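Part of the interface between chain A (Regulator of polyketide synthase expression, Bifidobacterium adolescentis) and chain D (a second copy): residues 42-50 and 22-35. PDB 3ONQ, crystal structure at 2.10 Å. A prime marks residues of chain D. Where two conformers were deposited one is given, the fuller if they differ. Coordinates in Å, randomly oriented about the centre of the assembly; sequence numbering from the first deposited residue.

Chain A (42-50) VSLMNILGW
Chain D (22-35) TTIERLAFECLLTN

Chain A contributes the last turns of a helix, from Val42 to about Leu48, and chain D a helix spanning Thr22′ to Leu33′. Their axes approach to 9.2 Å and their N-to-C directions differ by 145°, so the packing is roughly antiparallel. Register follows from the nearest CA pairs: Ser43 CA lies 6.4 Å from Glu30′ CA. Ile47 CA lies 5.5 Å from Arg26′ CA, a four-residue step on each helix. Together the stretches bury 383 Å².

At Ser43 (chi1 m, -77°) CB points toward chain D, and Ser43 OG donates a hydrogen bond to Glu30′ OE1 at 2.9 Å. A short hydroxyl side chain suits this close spacing. Glu30′ bends to meet it, with chi1 -80°, chi2 -54° and chi3 -55°. Leu44 and Met45, a selenomethionine, make no contact. Asn46, chi1 off-well at -119°, also points toward chain D; Asn46 CG lies 3.2 Å from Glu30′ OE2, so the same buried carboxylate borders both polar side chains.

Ile47 (chi1 m, chi2 t) has the most area covered by chain D, 114 Å². Its CA-to-CB bond runs sideways, but the side chain's end comes nearer and sits as a knob among Thr23′, Arg26′, Leu27′ and Glu30′. Ile47 CD1 lies 3.7 Å from Leu27′ CD1 (Leu27′ chi1 t, chi2 p), and Ile47 CG1 lies 3.5 Å from Glu30′ CG, using the aliphatic part of the acid. Arg26′ (chi1 m, chi2 142°, chi3 139°) places one guanidinium face against the carbonyl of Ile47, with Arg26′ NE 3.5 Å from Ile47 O.

Gly49 closes the helix in a Schellman motif: phi/psi are 106/8°, Gly49 N bonds to Asn46 O (3.0 Å) and Trp50 N to Met45 O (2.8 Å). At these angles a CB would jam against the preceding carbonyl O, which calls for glycine. Gly49 CA is 4.4 Å from Arg26′ NH2.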

# COMPACT_ATOMS: atom_id res chain seq x y z
N VAL A 42 -0.91 -2.70 14.27
CA VAL A 42 0.39 -2.61 14.92
C VAL A 42 0.22 -2.23 16.38
O VAL A 42 0.86 -2.81 17.25
CB VAL A 42 1.31 -1.60 14.21
CG1 VAL A 42 2.62 -1.45 14.96
CG2 VAL A 42 1.56 -2.05 12.77
N SER A 43 -0.66 -1.26 16.66
CA SER A 43 -0.96 -0.86 18.04
C SER A 43 -1.63 -1.98 18.83
O SER A 43 -1.27 -2.24 19.98
CB SER A 43 -1.83 0.40 18.08
OG SER A 43 -1.08 1.57 17.81
N LEU A 44 -2.62 -2.63 18.23
CA LEU A 44 -3.27 -3.76 18.88
C LEU A 44 -2.24 -4.82 19.25
O LEU A 44 -2.23 -5.31 20.38
CB LEU A 44 -4.36 -4.36 18.00
CG LEU A 44 -5.61 -3.49 17.78
CD1 LEU A 44 -6.57 -4.15 16.80
CD2 LEU A 44 -6.30 -3.22 19.10
N MSE A 45 -1.37 -5.15 18.31
CA MSE A 45 -0.32 -6.13 18.57
C MSE A 45 0.66 -5.62 19.62
O MSE A 45 1.11 -6.38 20.49
CB MSE A 45 0.39 -6.54 17.28
CG MSE A 45 -0.53 -7.27 16.29
SE MSE A 45 -1.09 -9.04 16.93
CE MSE A 45 0.48 -10.05 16.32
N ASN A 46 0.98 -4.33 19.54
CA ASN A 46 1.78 -3.67 20.57
C ASN A 46 1.21 -4.01 21.94
O ASN A 46 1.94 -4.45 22.84
CB ASN A 46 1.73 -2.15 20.39
CG ASN A 46 3.09 -1.54 20.13
OD1 ASN A 46 3.30 -0.88 19.11
ND2 ASN A 46 4.03 -1.76 21.05
N ILE A 47 -0.10 -3.82 22.07
CA ILE A 47 -0.81 -4.01 23.34
C ILE A 47 -0.71 -5.45 23.84
O ILE A 47 -0.51 -5.69 25.03
CB ILE A 47 -2.28 -3.56 23.21
CG1 ILE A 47 -2.36 -2.04 23.08
CG2 ILE A 47 -3.10 -4.01 24.42
CD1 ILE A 47 -3.69 -1.53 22.57
N LEU A 48 -0.85 -6.40 22.92
CA LEU A 48 -0.77 -7.83 23.25
C LEU A 48 0.65 -8.29 23.59
O LEU A 48 0.84 -9.42 24.05
CB LEU A 48 -1.35 -8.68 22.11
CG LEU A 48 -2.83 -8.46 21.79
CD1 LEU A 48 -3.24 -9.18 20.52
CD2 LEU A 48 -3.68 -8.90 22.96
N GLY A 49 1.63 -7.43 23.34
CA GLY A 49 3.02 -7.75 23.64
C GLY A 49 3.90 -8.08 22.44
O GLY A 49 5.05 -8.49 22.60
N TRP A 50 3.38 -7.88 21.24
CA TRP A 50 4.14 -8.16 20.03
C TRP A 50 4.82 -6.90 19.52
O TRP A 50 4.25 -6.14 18.74
CB TRP A 50 3.23 -8.71 18.94
CG TRP A 50 2.60 -10.03 19.26
CD1 TRP A 50 1.70 -10.29 20.26
CD2 TRP A 50 2.79 -11.26 18.56
NE1 TRP A 50 1.33 -11.62 20.23
CE2 TRP A 50 1.98 -12.23 19.19
CE3 TRP A 50 3.58 -11.64 17.46
CZ2 TRP A 50 1.94 -13.56 18.76
CZ3 TRP A 50 3.52 -12.96 17.04
CH2 TRP A 50 2.71 -13.90 17.69
N THR D 22 -3.04 -4.52 33.75
CA THR D 22 -1.94 -4.43 32.79
C THR D 22 -2.44 -4.12 31.38
O THR D 22 -1.90 -3.25 30.70
CB THR D 22 -1.11 -5.72 32.75
OG1 THR D 22 -0.63 -6.02 34.06
CG2 THR D 22 0.08 -5.56 31.82
N THR D 23 -3.48 -4.82 30.95
CA THR D 23 -4.03 -4.62 29.62
C THR D 23 -4.55 -3.18 29.40
O THR D 23 -4.22 -2.53 28.40
CB THR D 23 -5.11 -5.68 29.28
OG1 THR D 23 -5.64 -5.43 27.98
CG2 THR D 23 -6.24 -5.65 30.32
N ILE D 24 -5.35 -2.68 30.34
CA ILE D 24 -5.88 -1.32 30.25
C ILE D 24 -4.76 -0.29 30.20
O ILE D 24 -4.85 0.72 29.50
CB ILE D 24 -6.81 -0.97 31.43
CG1 ILE D 24 -8.04 -1.87 31.43
CG2 ILE D 24 -7.28 0.47 31.34
CD1 ILE D 24 -9.07 -1.48 32.46
N GLU D 25 -3.70 -0.55 30.96
CA GLU D 25 -2.56 0.36 31.03
C GLU D 25 -1.87 0.45 29.67
O GLU D 25 -1.55 1.53 29.20
CB GLU D 25 -1.58 -0.11 32.10
CG GLU D 25 -0.29 0.69 32.16
CD GLU D 25 0.69 0.12 33.17
OE1 GLU D 25 0.26 -0.33 34.24
OE2 GLU D 25 1.90 0.12 32.88
N ARG D 26 -1.66 -0.71 29.06
CA ARG D 26 -1.02 -0.80 27.75
C ARG D 26 -1.85 -0.11 26.67
O ARG D 26 -1.30 0.51 25.75
CB ARG D 26 -0.79 -2.26 27.36
CG ARG D 26 0.44 -2.91 27.99
CD ARG D 26 0.13 -4.36 28.36
NE ARG D 26 1.23 -5.26 28.06
CZ ARG D 26 1.20 -6.57 28.29
NH1 ARG D 26 0.11 -7.12 28.82
NH2 ARG D 26 2.25 -7.33 27.99
N LEU D 27 -3.17 -0.19 26.80
CA LEU D 27 -4.07 0.45 25.84
C LEU D 27 -4.01 1.97 26.01
O LEU D 27 -3.93 2.71 25.02
CB LEU D 27 -5.50 -0.06 26.04
CG LEU D 27 -6.61 0.68 25.29
CD1 LEU D 27 -6.42 0.58 23.80
CD2 LEU D 27 -7.98 0.13 25.70
N ALA D 28 -4.04 2.42 27.25
CA ALA D 28 -3.87 3.84 27.55
C ALA D 28 -2.54 4.34 26.97
O ALA D 28 -2.48 5.40 26.34
CB ALA D 28 -3.91 4.07 29.06
N PHE D 29 -1.48 3.57 27.18
CA PHE D 29 -0.18 3.92 26.61
C PHE D 29 -0.24 4.09 25.08
O PHE D 29 0.24 5.10 24.57
CB PHE D 29 0.88 2.88 26.98
CG PHE D 29 2.22 3.12 26.35
CD1 PHE D 29 3.20 3.83 27.03
CD2 PHE D 29 2.51 2.63 25.09
CE1 PHE D 29 4.45 4.06 26.45
CE2 PHE D 29 3.75 2.84 24.50
CZ PHE D 29 4.72 3.56 25.18
N GLU D 30 -0.79 3.12 24.36
CA GLU D 30 -0.87 3.25 22.89
C GLU D 30 -1.62 4.51 22.51
O GLU D 30 -1.21 5.24 21.61
CB GLU D 30 -1.58 2.06 22.23
CG GLU D 30 -0.72 0.83 22.06
CD GLU D 30 0.58 1.10 21.31
OE1 GLU D 30 0.55 1.64 20.17
OE2 GLU D 30 1.64 0.76 21.87
N CYS D 31 -2.75 4.74 23.17
CA CYS D 31 -3.56 5.91 22.87
C CYS D 31 -2.72 7.16 23.04
O CYS D 31 -2.64 7.99 22.13
CB CYS D 31 -4.79 5.98 23.78
SG CYS D 31 -6.02 4.71 23.44
N LEU D 32 -2.07 7.28 24.19
CA LEU D 32 -1.27 8.47 24.45
C LEU D 32 -0.15 8.60 23.44
O LEU D 32 0.06 9.68 22.88
CB LEU D 32 -0.72 8.45 25.87
CG LEU D 32 -1.78 8.55 26.97
CD1 LEU D 32 -1.14 8.31 28.32
CD2 LEU D 32 -2.50 9.91 26.91
N LEU D 33 0.57 7.52 23.17
CA LEU D 33 1.70 7.58 22.25
C LEU D 33 1.25 7.96 20.85
O LEU D 33 2.00 8.54 20.11
CB LEU D 33 2.47 6.27 22.22
CG LEU D 33 3.90 6.38 21.69
CD1 LEU D 33 4.77 7.20 22.62
CD2 LEU D 33 4.50 5.02 21.43
N THR D 34 0.03 7.61 20.50
CA THR D 34 -0.51 7.90 19.18
C THR D 34 -1.30 9.21 19.16
O THR D 34 -2.02 9.48 18.22
CB THR D 34 -1.33 6.75 18.59
OG1 THR D 34 -2.49 6.54 19.38
CG2 THR D 34 -0.51 5.49 18.53
N ASN D 35 -1.13 10.00 20.21
CA ASN D 35 -1.75 11.30 20.29
C ASN D 35 -3.27 11.33 20.37
O ASN D 35 -3.89 12.21 19.81
CB ASN D 35 -1.30 12.13 19.09
CG ASN D 35 -1.14 13.60 19.40
OD1 ASN D 35 -1.55 14.09 20.44
ND2 ASN D 35 -0.55 14.32 18.47